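Local coordinates for protein glucose-6-phosphate 1-dehydrogenase (Kluyveromyces lactis, PDB 7E6I) that catalyses the NADP-dependent oxidation of glucose 6-phosphate to 6-phosphogluconolactone, the first step of the oxidative pentose phosphate pathway, at residues V151-G156 against Q243-Q248; E164-L169 against L178-H183; D268-V273 against D433-V438. All blocks are in the same frame, centred on the assembly; numbering follows the deposited sequence.

Contact 1: residues V151-G156 against Q243-Q248; sequences VEKPFG and QNHLLQ. With BG6 (6-O-phosphono-beta-D-glucopyranose), chain B.
K153 and N244, with CA atoms 8.2 Å apart, mark the nearest approach of the loop after strand 146-152 to a kinked, pi-type turn of helix 236-254. K153, long enough to reach a sugar from a loop, spans the gap. Its CG sits between the backbone N and the carbonyl carbon (chi1 75°), and a bend at chi2 sends the chain across both partners at about a right angle. K153 CE passes H245 CE1 at 3.4 Å, obliquely to the ring, and lies 3.5 Å from N244 OD1. K153 NZ donates to BG6 O1 at 2.9 Å and to the backbone O of D240. H245 NE2 meets the same O1 at 2.8 Å, near the imidazole plane, in a nearly straight bond. N244 OD1 accepts from H245 N and rests 3.4 Å above the H245 ring plane, over its centre, while N244 ND2 donates to Q243 OE1. H245 ND1 is hydrogen-bonded to D182 OD1, which should help fix the ring's rotation. The anomeric hydroxyl is gripped from both domains. This is the catalytic site of the glucose-6-phosphate dehydrogenase family: a lysine before cis-proline P154 and a histidine that, as in related enzymes, is probably the proton acceptor.

Contact 2: residues E164-L169 against L178-H183; sequences ELQEKL and LFRIDH. With BG6 (6-O-phosphono-beta-D-glucopyranose), chain B.
L169, L178 and R180 give up most of the area buried here, with Q166 receiving the arginine. The leucines meet tip to tip: L169 CG lies 3.8 Å from L178 CD2, a purely apolar touch between the last turn of helix 159-169 and the first residue of strand 178-181. Leucine methyls suit this spot, filling the space between helix and strand beside the polar Q166-R180 pair.

R180 points the same way from two residues further along the strand. Its CG stands opposite the carbonyl carbon (chi1 -68°), and the chain then runs extended to NE, carrying the guanidinium to the helix. R180 NH2 donates to Q166 OE1 at 3.0 Å. The oxygen lies in the guanidinium plane, but the donor sits above the amide's carbonyl plane, 52° out of it, so the bond misses the lone-pair directions. A water bridges the pair, accepting from R180 NE at 3.0 Å and donating to Q166 OE1. E175 forms a salt bridge with R180 NH2, and V431 O accepts from NH1. With Q166 cut back to an alanine, the water and one N-H of R180 NH2 are likely to lose their acceptor, though E175 would still hold the guanidinium.

Past the strand's end, H183 NE2 donates to BG6 O3P at 2.7 Å, so the substrate phosphate is held just beyond the sheet. The contact closes the beta-alpha-beta unit of strand 146-152, helix 159-169 and strand 178-181 in the Rossmann-like domain; L169 also packs on helix 126-139, L178 on strand 146-152, and R180 on helix 433-451.

Contact 3: residues D268-V273 against D433-V438; sequences DEKVKV and DDELDV
V271 packs directly on D434 and E435, where helix 263-276 and the start of helix 433-451 run side by side. The local axes approach to 9.3 Å and differ by 17° in direction, and the CA atoms of V271 and E435 come within 5.2 Å. Where the backbones come this near, a short side chain such as valine fits. The V271 and D434 side chains cross at about a right angle, and both valine methyls touch the carboxylate, with V271 CG2 3.3 Å from D434 OD1 and V271 CG1 3.5 Å from D434 OD2. V271 CG2 also rests against the E435 backbone N and CB.

Beside this packing, K270 NZ makes a salt bridge to E435 OE2 at 3.1 Å. The amine comes to the syn side of the carboxylate, 19° out of its plane. E435 has its CG anti to the backbone N (chi1 -170°) and an extended chain, which carries the carboxylate across to the lysine. A water donates to E435 OE1 at 2.9 Å.

Further out, Q248 of helix 236-254 gives its OE1 to K270 NZ and its NE2 to E435 OE2, so one amide positions both members of the ion pair. R432 supplies its backbone N to E435 OE1, and its guanidinium forms salt bridges with D434 and D268.

The buried charges thus have partners of opposite sign or hydrogen bonds from an amide. Acidic residues in the first turn of helix 433-451 are also probably favoured by the helix's positive N-terminal end, and burial of the pair is likely to strengthen the attraction between K270 and E435.

In the fold
Contact 1 lies nearest the chain centre, about 7 Å from it centre to centre, against about 15 Å for the others. Contact 2, nested in its chain loop, has its centre about 10 Å away; H245 ND1 and D182 OD1 join them at 2.6 Å, and both reach BG6, contact 1 at the anomeric end and contact 2 at the phosphate. Contact 3, about 13 Å from each, does not touch the sugar. It is tied to contact 1 through Q248 OE1 and K270 NZ, 2.7 Å apart, and to contact 2 by R180 CD packing 3.6 Å from L436 CD2. With L436 on F155 and E435 on Q248, helix 433-451 touches both the coenzyme domain and helix 236-254.

Contact 1: residues V151-G156 against Q243-Q248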
loop_
_atom_site.group_PDB
_atom_site.type_symbol
_atom_site.label_atom_id
_atom_site.label_comp_id
_atom_site.label_asym_id
_atom_site.label_seq_id
_atom_site.Cartn_x
_atom_site.Cartn_y
_atom_site.Cartn_z
ATOM N N VAL A 151 10.963 0.033 -7.380
ATOM C CA VAL A 151 10.125 -1.022 -7.922
ATOM C C VAL A 151 8.896 -1.151 -7.041
ATOM O O VAL A 151 8.910 -0.825 -5.850
ATOM C CB VAL A 151 10.849 -2.381 -8.041
ATOM C CG1 VAL A 151 11.591 -2.459 -9.366
ATOM C CG2 VAL A 151 11.788 -2.599 -6.873
ATOM N N GLU A 152 7.829 -1.652 -7.647
ATOM C CA GLU A 152 6.513 -1.689 -7.037
ATOM C C GLU A 152 6.046 -3.132 -6.907
ATOM O O GLU A 152 6.405 -3.988 -7.720
ATOM C CB GLU A 152 5.531 -0.883 -7.883
ATOM C CG GLU A 152 4.191 -0.680 -7.245
ATOM C CD GLU A 152 3.397 0.419 -7.915
ATOM O OE1 GLU A 152 3.980 1.199 -8.735
ATOM O OE2 GLU A 152 2.182 0.491 -7.605
ATOM N N LYS A 153 5.248 -3.402 -5.875
ATOM C CA LYS A 153 4.754 -4.751 -5.670
ATOM C C LYS A 153 3.870 -5.156 -6.851
ATOM O O LYS A 153 3.262 -4.302 -7.499
ATOM C CB LYS A 153 3.983 -4.844 -4.349
ATOM C CG LYS A 153 2.590 -4.219 -4.369
ATOM C CD LYS A 153 1.490 -5.276 -4.525
ATOM C CE LYS A 153 0.080 -4.688 -4.279
ATOM N NZ LYS A 153 -1.023 -5.483 -4.938
ATOM N N PRO A 154 3.758 -6.462 -7.147
ATOM C CA PRO A 154 4.228 -7.628 -6.393
ATOM C C PRO A 154 5.696 -7.993 -6.616
ATOM O O PRO A 154 6.228 -7.835 -7.719
ATOM C CB PRO A 154 3.323 -8.742 -6.918
ATOM C CG PRO A 154 3.139 -8.379 -8.348
ATOM C CD PRO A 154 3.166 -6.871 -8.431
ATOM N N PHE A 155 6.342 -8.476 -5.558
ATOM C CA PHE A 155 7.669 -9.062 -5.672
ATOM C C PHE A 155 7.569 -10.556 -5.390
ATOM O O PHE A 155 8.080 -11.039 -4.375
ATOM C CB PHE A 155 8.648 -8.401 -4.699
ATOM C CG PHE A 155 8.430 -6.936 -4.532
ATOM C CD1 PHE A 155 8.965 -6.035 -5.443
ATOM C CD2 PHE A 155 7.682 -6.451 -3.476
ATOM C CE1 PHE A 155 8.775 -4.677 -5.302
ATOM C CE2 PHE A 155 7.481 -5.098 -3.321
ATOM C CZ PHE A 155 8.026 -4.199 -4.234
ATOM N N GLY A 156 6.900 -11.291 -6.260
ATOM C CA GLY A 156 6.634 -12.694 -6.025
ATOM C C GLY A 156 5.161 -12.950 -5.765
ATOM O O GLY A 156 4.362 -12.038 -5.551
ATOM N N GLN A 243 -1.894 -9.866 1.903
ATOM C CA GLN A 243 -0.471 -10.138 2.109
ATOM C C GLN A 243 0.379 -8.858 2.079
ATOM O O GLN A 243 1.474 -8.829 2.648
ATOM C CB GLN A 243 0.010 -11.127 1.035
ATOM C CG GLN A 243 1.482 -11.576 1.119
ATOM C CD GLN A 243 2.454 -10.589 0.470
ATOM O OE1 GLN A 243 2.071 -9.769 -0.372
ATOM N NE2 GLN A 243 3.714 -10.644 0.892
ATOM N N ASN A 244 -0.082 -7.803 1.400
ATOM C CA ASN A 244 0.726 -6.596 1.289
ATOM C C ASN A 244 0.065 -5.410 1.992
ATOM O O ASN A 244 0.423 -5.112 3.132
ATOM C CB ASN A 244 1.004 -6.266 -0.184
ATOM C CG ASN A 244 -0.132 -6.672 -1.089
ATOM O OD1 ASN A 244 -1.099 -5.933 -1.257
ATOM N ND2 ASN A 244 -0.023 -7.839 -1.685
ATOM N N HIS A 245 -0.885 -4.729 1.338
ATOM C CA HIS A 245 -1.464 -3.504 1.894
ATOM C C HIS A 245 -1.946 -3.692 3.326
ATOM O O HIS A 245 -1.513 -2.983 4.244
ATOM C CB HIS A 245 -2.631 -3.026 1.030
ATOM C CG HIS A 245 -2.271 -2.819 -0.404
ATOM N ND1 HIS A 245 -1.044 -2.323 -0.798
ATOM C CD2 HIS A 245 -2.967 -3.053 -1.539
ATOM C CE1 HIS A 245 -1.009 -2.246 -2.116
ATOM N NE2 HIS A 245 -2.161 -2.687 -2.590
ATOM N N LEU A 246 -2.874 -4.632 3.536
ATOM C CA LEU A 246 -3.472 -4.770 4.861
ATOM C C LEU A 246 -2.438 -5.212 5.895
ATOM O O LEU A 246 -2.461 -4.746 7.043
ATOM C CB LEU A 246 -4.652 -5.744 4.796
ATOM C CG LEU A 246 -5.859 -5.301 3.936
ATOM C CD1 LEU A 246 -7.149 -5.970 4.392
ATOM C CD2 LEU A 246 -6.015 -3.763 3.946
ATOM N N LEU A 247 -1.525 -6.112 5.516
ATOM C CA LEU A 247 -0.484 -6.521 6.452
ATOM C C LEU A 247 0.395 -5.339 6.839
ATOM O O LEU A 247 0.782 -5.199 8.005
ATOM C CB LEU A 247 0.360 -7.644 5.858
ATOM C CG LEU A 247 1.402 -8.229 6.819
ATOM C CD1 LEU A 247 0.723 -8.686 8.116
ATOM C CD2 LEU A 247 2.170 -9.383 6.174
ATOM N N GLN A 248 0.701 -4.469 5.879
ATOM C CA GLN A 248 1.475 -3.267 6.177
ATOM C C GLN A 248 0.797 -2.434 7.259
ATOM O O GLN A 248 1.418 -2.085 8.268
ATOM C CB GLN A 248 1.656 -2.434 4.907
ATOM C CG GLN A 248 2.762 -2.915 3.981
ATOM C CD GLN A 248 4.141 -2.831 4.620
ATOM O OE1 GLN A 248 4.339 -2.135 5.611
ATOM N NE2 GLN A 248 5.099 -3.542 4.052
HETATM C C1 BG6 B . -4.130 -3.027 -5.773
HETATM C C2 BG6 B . -5.000 -4.263 -5.996
HETATM O O1 BG6 B . -2.914 -3.312 -5.204
HETATM O O5 BG6 B . -4.840 -2.091 -4.840
HETATM C C3 BG6 B . -6.350 -3.895 -6.506
HETATM O O2 BG6 B . -4.378 -5.182 -6.904
HETATM C C4 BG6 B . -7.052 -2.977 -5.560
HETATM O O3 BG6 B . -7.174 -5.083 -6.652
HETATM C C5 BG6 B . -6.204 -1.734 -5.290
HETATM O O4 BG6 B . -8.321 -2.623 -6.125
HETATM C C6 BG6 B . -6.773 -0.850 -4.214
HETATM O O6 BG6 B . -5.896 0.249 -4.048
HETATM P P BG6 B . -6.552 1.709 -3.608
HETATM O O1P BG6 B . -7.344 1.340 -2.368
HETATM O O2P BG6 B . -7.418 2.210 -4.733
HETATM O O3P BG6 B . -5.497 2.775 -3.317
#

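Contact 2: residues E164-L169 against L178-H183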
loop_
_atom_site.group_PDB
_atom_site.type_symbol
_atom_site.label_atom_id
_atom_site.label_comp_id
_atom_site.label_asym_id
_atom_site.label_seq_id
_atom_site.Cartn_x
_atom_site.Cartn_y
_atom_site.Cartn_z
ATOM N N GLU A 164 13.521 -16.078 -5.031
ATOM C CA GLU A 164 14.277 -16.143 -6.278
ATOM C C GLU A 164 14.504 -14.754 -6.864
ATOM O O GLU A 164 15.613 -14.432 -7.308
ATOM C CB GLU A 164 13.546 -17.029 -7.281
ATOM C CG GLU A 164 13.766 -18.515 -7.083
ATOM C CD GLU A 164 12.871 -19.345 -7.998
ATOM O OE1 GLU A 164 12.553 -18.856 -9.111
ATOM O OE2 GLU A 164 12.492 -20.477 -7.606
ATOM N N LEU A 165 13.468 -13.916 -6.869
ATOM C CA LEU A 165 13.638 -12.555 -7.355
ATOM C C LEU A 165 14.692 -11.811 -6.547
ATOM O O LEU A 165 15.577 -11.157 -7.117
ATOM C CB LEU A 165 12.308 -11.814 -7.296
ATOM C CG LEU A 165 12.369 -10.326 -7.615
ATOM C CD1 LEU A 165 12.929 -10.135 -9.015
ATOM C CD2 LEU A 165 10.992 -9.710 -7.489
ATOM N N GLN A 166 14.623 -11.917 -5.217
ATOM C CA GLN A 166 15.552 -11.176 -4.370
ATOM C C GLN A 166 16.975 -11.711 -4.497
ATOM O O GLN A 166 17.949 -10.945 -4.404
ATOM C CB GLN A 166 15.088 -11.218 -2.913
ATOM C CG GLN A 166 16.027 -10.475 -1.962
ATOM C CD GLN A 166 16.331 -9.038 -2.408
ATOM O OE1 GLN A 166 15.558 -8.421 -3.145
ATOM N NE2 GLN A 166 17.455 -8.491 -1.933
ATOM N N GLU A 167 17.114 -13.027 -4.686
ATOM C CA GLU A 167 18.430 -13.606 -4.943
ATOM C C GLU A 167 19.079 -12.965 -6.161
ATOM O O GLU A 167 20.293 -12.748 -6.185
ATOM C CB GLU A 167 18.302 -15.114 -5.143
ATOM C CG GLU A 167 18.567 -15.932 -3.893
ATOM C CD GLU A 167 18.136 -17.389 -4.039
ATOM O OE1 GLU A 167 17.997 -17.862 -5.194
ATOM O OE2 GLU A 167 17.939 -18.064 -2.998
ATOM N N LYS A 168 18.284 -12.652 -7.185
ATOM C CA LYS A 168 18.822 -12.028 -8.386
ATOM C C LYS A 168 19.015 -10.533 -8.197
ATOM O O LYS A 168 19.882 -9.934 -8.841
ATOM C CB LYS A 168 17.894 -12.296 -9.583
ATOM C CG LYS A 168 17.757 -13.770 -9.968
ATOM C CD LYS A 168 17.011 -13.964 -11.287
ATOM C CE LYS A 168 15.686 -14.697 -11.103
ATOM N NZ LYS A 168 14.921 -14.842 -12.380
ATOM N N LEU A 169 18.225 -9.922 -7.325
ATOM C CA LEU A 169 18.249 -8.475 -7.159
ATOM C C LEU A 169 19.376 -8.030 -6.232
ATOM O O LEU A 169 20.033 -7.017 -6.493
ATOM C CB LEU A 169 16.889 -8.028 -6.624
ATOM C CG LEU A 169 16.549 -6.548 -6.571
ATOM C CD1 LEU A 169 17.084 -5.805 -7.792
ATOM C CD2 LEU A 169 15.044 -6.433 -6.482
ATOM N N LEU A 178 17.545 0.478 -3.147
ATOM C CA LEU A 178 16.266 -0.107 -3.536
ATOM C C LEU A 178 15.111 0.563 -2.795
ATOM O O LEU A 178 15.162 0.733 -1.573
ATOM C CB LEU A 178 16.287 -1.600 -3.219
ATOM C CG LEU A 178 16.232 -2.616 -4.350
ATOM C CD1 LEU A 178 16.447 -1.950 -5.709
ATOM C CD2 LEU A 178 17.234 -3.723 -4.081
ATOM N N PHE A 179 14.061 0.929 -3.523
ATOM C CA PHE A 179 12.873 1.524 -2.907
ATOM C C PHE A 179 11.651 0.734 -3.372
ATOM O O PHE A 179 11.078 1.029 -4.428
ATOM C CB PHE A 179 12.761 2.992 -3.250
ATOM C CG PHE A 179 13.736 3.868 -2.508
ATOM C CD1 PHE A 179 15.079 3.886 -2.861
ATOM C CD2 PHE A 179 13.309 4.666 -1.443
ATOM C CE1 PHE A 179 15.974 4.691 -2.176
ATOM C CE2 PHE A 179 14.193 5.469 -0.753
ATOM C CZ PHE A 179 15.529 5.490 -1.120
ATOM N N ARG A 180 11.264 -0.273 -2.584
ATOM C CA ARG A 180 10.143 -1.148 -2.912
ATOM C C ARG A 180 8.846 -0.527 -2.421
ATOM O O ARG A 180 8.695 -0.230 -1.234
ATOM C CB ARG A 180 10.314 -2.530 -2.283
ATOM C CG ARG A 180 11.440 -3.381 -2.843
ATOM C CD ARG A 180 11.423 -4.757 -2.185
ATOM N NE ARG A 180 12.696 -5.462 -2.285
ATOM C CZ ARG A 180 13.779 -5.172 -1.563
ATOM N NH1 ARG A 180 13.745 -4.191 -0.679
ATOM N NH2 ARG A 180 14.900 -5.873 -1.715
ATOM N N ILE A 181 7.899 -0.382 -3.322
ATOM C CA ILE A 181 6.681 0.360 -3.060
ATOM C C ILE A 181 5.544 -0.596 -2.728
ATOM O O ILE A 181 5.272 -1.552 -3.474
ATOM C CB ILE A 181 6.310 1.249 -4.254
ATOM C CG1 ILE A 181 7.125 2.540 -4.211
ATOM C CG2 ILE A 181 4.798 1.545 -4.254
ATOM C CD1 ILE A 181 6.674 3.558 -5.241
ATOM N N ASP A 182 4.902 -0.338 -1.584
ATOM C CA ASP A 182 3.510 -0.685 -1.308
ATOM C C ASP A 182 2.790 0.654 -1.191
ATOM O O ASP A 182 3.075 1.435 -0.275
ATOM C CB ASP A 182 3.410 -1.511 -0.025
ATOM C CG ASP A 182 1.995 -1.989 0.271
ATOM O OD1 ASP A 182 1.037 -1.173 0.184
ATOM O OD2 ASP A 182 1.848 -3.188 0.617
ATOM N N HIS A 183 1.893 0.958 -2.137
ATOM C CA HIS A 183 1.423 2.343 -2.221
ATOM C C HIS A 183 0.562 2.752 -1.026
ATOM O O HIS A 183 0.411 3.950 -0.779
ATOM C CB HIS A 183 0.683 2.593 -3.544
ATOM C CG HIS A 183 -0.744 2.125 -3.562
ATOM N ND1 HIS A 183 -1.105 0.827 -3.878
ATOM C CD2 HIS A 183 -1.904 2.794 -3.334
ATOM C CE1 HIS A 183 -2.422 0.715 -3.823
ATOM N NE2 HIS A 183 -2.932 1.894 -3.500
HETATM C C1 BG6 B . -4.130 -3.027 -5.773
HETATM C C2 BG6 B . -5.000 -4.263 -5.996
HETATM O O1 BG6 B . -2.914 -3.312 -5.204
HETATM O O5 BG6 B . -4.840 -2.091 -4.840
HETATM C C3 BG6 B . -6.350 -3.895 -6.506
HETATM O O2 BG6 B . -4.378 -5.182 -6.904
HETATM C C4 BG6 B . -7.052 -2.977 -5.560
HETATM O O3 BG6 B . -7.174 -5.083 -6.652
HETATM C C5 BG6 B . -6.204 -1.734 -5.290
HETATM O O4 BG6 B . -8.321 -2.623 -6.125
HETATM C C6 BG6 B . -6.773 -0.850 -4.214
HETATM O O6 BG6 B . -5.896 0.249 -4.048
HETATM P P BG6 B . -6.552 1.709 -3.608
HETATM O O1P BG6 B . -7.344 1.340 -2.368
HETATM O O2P BG6 B . -7.418 2.210 -4.733
HETATM O O3P BG6 B . -5.497 2.775 -3.317
HETATM O O HOH W 1 12.560 -8.106 -3.793
#

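Contact 3: residues D268-V273 against D433-V438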
loop_
_atom_site.group_PDB
_atom_site.type_symbol
_atom_site.label_atom_id
_atom_site.label_comp_id
_atom_site.label_asym_id
_atom_site.label_seq_id
_atom_site.Cartn_x
_atom_site.Cartn_y
_atom_site.Cartn_z
ATOM N N ASP A 268 13.029 -1.906 11.258
ATOM C CA ASP A 268 13.383 -2.947 12.220
ATOM C C ASP A 268 12.189 -3.343 13.078
ATOM O O ASP A 268 12.019 -4.525 13.409
ATOM C CB ASP A 268 14.512 -2.472 13.143
ATOM C CG ASP A 268 15.873 -2.409 12.457
ATOM O OD1 ASP A 268 16.072 -3.042 11.394
ATOM O OD2 ASP A 268 16.748 -1.706 13.003
ATOM N N GLU A 269 11.373 -2.368 13.492
ATOM C CA GLU A 269 10.250 -2.714 14.356
ATOM C C GLU A 269 9.144 -3.419 13.574
ATOM O O GLU A 269 8.471 -4.304 14.118
ATOM C CB GLU A 269 9.710 -1.468 15.051
ATOM C CG GLU A 269 10.699 -0.804 16.010
ATOM C CD GLU A 269 11.275 -1.752 17.061
ATOM O OE1 GLU A 269 10.556 -2.662 17.526
ATOM O OE2 GLU A 269 12.447 -1.579 17.448
ATOM N N LYS A 270 8.954 -3.059 12.299
ATOM C CA LYS A 270 7.995 -3.783 11.476
ATOM C C LYS A 270 8.420 -5.244 11.300
ATOM O O LYS A 270 7.626 -6.166 11.541
ATOM C CB LYS A 270 7.828 -3.077 10.136
ATOM C CG LYS A 270 7.169 -1.715 10.263
ATOM C CD LYS A 270 7.321 -0.913 8.986
ATOM C CE LYS A 270 6.240 -1.259 7.999
ATOM N NZ LYS A 270 6.426 -0.698 6.624
ATOM N N VAL A 271 9.685 -5.471 10.931
ATOM C CA VAL A 271 10.198 -6.830 10.822
ATOM C C VAL A 271 10.043 -7.558 12.148
ATOM O O VAL A 271 9.625 -8.723 12.193
ATOM C CB VAL A 271 11.668 -6.815 10.351
ATOM C CG1 VAL A 271 12.237 -8.234 10.351
ATOM C CG2 VAL A 271 11.783 -6.188 8.955
ATOM N N LYS A 272 10.348 -6.876 13.249
ATOM C CA LYS A 272 10.294 -7.504 14.566
ATOM C C LYS A 272 8.895 -8.010 14.896
ATOM O O LYS A 272 8.739 -9.119 15.413
ATOM C CB LYS A 272 10.768 -6.535 15.652
ATOM C CG LYS A 272 10.816 -7.212 17.022
ATOM C CD LYS A 272 11.625 -6.432 18.023
ATOM C CE LYS A 272 11.014 -6.526 19.409
ATOM N NZ LYS A 272 11.955 -6.040 20.467
ATOM N N VAL A 273 7.857 -7.199 14.652
ATOM C CA VAL A 273 6.535 -7.684 15.025
ATOM C C VAL A 273 6.089 -8.784 14.051
ATOM O O VAL A 273 5.434 -9.757 14.457
ATOM C CB VAL A 273 5.519 -6.519 15.127
ATOM C CG1 VAL A 273 5.148 -5.933 13.738
ATOM C CG2 VAL A 273 4.278 -6.983 15.849
ATOM N N ASP A 433 13.866 -6.044 2.450
ATOM C CA ASP A 433 13.945 -7.421 1.968
ATOM C C ASP A 433 13.564 -8.437 3.052
ATOM O O ASP A 433 12.871 -9.422 2.759
ATOM C CB ASP A 433 15.340 -7.708 1.407
ATOM C CG ASP A 433 16.441 -7.527 2.441
ATOM O OD1 ASP A 433 16.386 -6.539 3.207
ATOM O OD2 ASP A 433 17.372 -8.360 2.483
ATOM N N ASP A 434 13.981 -8.220 4.310
ATOM C CA ASP A 434 13.566 -9.153 5.360
ATOM C C ASP A 434 12.077 -9.026 5.660
ATOM O O ASP A 434 11.408 -10.034 5.946
ATOM C CB ASP A 434 14.393 -8.969 6.643
ATOM C CG ASP A 434 14.435 -7.518 7.158
ATOM O OD1 ASP A 434 13.973 -6.587 6.462
ATOM O OD2 ASP A 434 14.967 -7.309 8.280
ATOM N N GLU A 435 11.548 -7.806 5.575
ATOM C CA GLU A 435 10.112 -7.581 5.681
ATOM C C GLU A 435 9.350 -8.408 4.647
ATOM O O GLU A 435 8.349 -9.070 4.960
ATOM C CB GLU A 435 9.849 -6.088 5.492
ATOM C CG GLU A 435 8.467 -5.603 5.802
ATOM C CD GLU A 435 8.342 -4.088 5.593
ATOM O OE1 GLU A 435 9.349 -3.433 5.215
ATOM O OE2 GLU A 435 7.237 -3.544 5.810
ATOM N N LEU A 436 9.808 -8.368 3.399
ATOM C CA LEU A 436 9.218 -9.187 2.349
ATOM C C LEU A 436 9.321 -10.667 2.692
ATOM O O LEU A 436 8.339 -11.422 2.600
ATOM C CB LEU A 436 9.937 -8.890 1.031
ATOM C CG LEU A 436 9.225 -8.928 -0.306
ATOM C CD1 LEU A 436 7.751 -8.606 -0.159
ATOM C CD2 LEU A 436 9.920 -7.934 -1.223
ATOM N N ASP A 437 10.512 -11.099 3.097
ATOM C CA ASP A 437 10.728 -12.516 3.342
ATOM C C ASP A 437 9.798 -13.029 4.430
ATOM O O ASP A 437 9.144 -14.065 4.262
ATOM C CB ASP A 437 12.187 -12.760 3.713
ATOM C CG ASP A 437 12.473 -14.217 3.960
ATOM O OD1 ASP A 437 12.285 -15.037 3.039
ATOM O OD2 ASP A 437 12.877 -14.550 5.090
ATOM N N VAL A 438 9.700 -12.301 5.550
ATOM C CA VAL A 438 8.870 -12.768 6.658
ATOM C C VAL A 438 7.392 -12.728 6.285
ATOM O O VAL A 438 6.611 -13.608 6.680
ATOM C CB VAL A 438 9.148 -11.941 7.921
ATOM C CG1 VAL A 438 8.275 -12.431 9.060
ATOM C CG2 VAL A 438 10.603 -12.042 8.285
HETATM O O HOH W 2 8.786 -0.654 5.699
#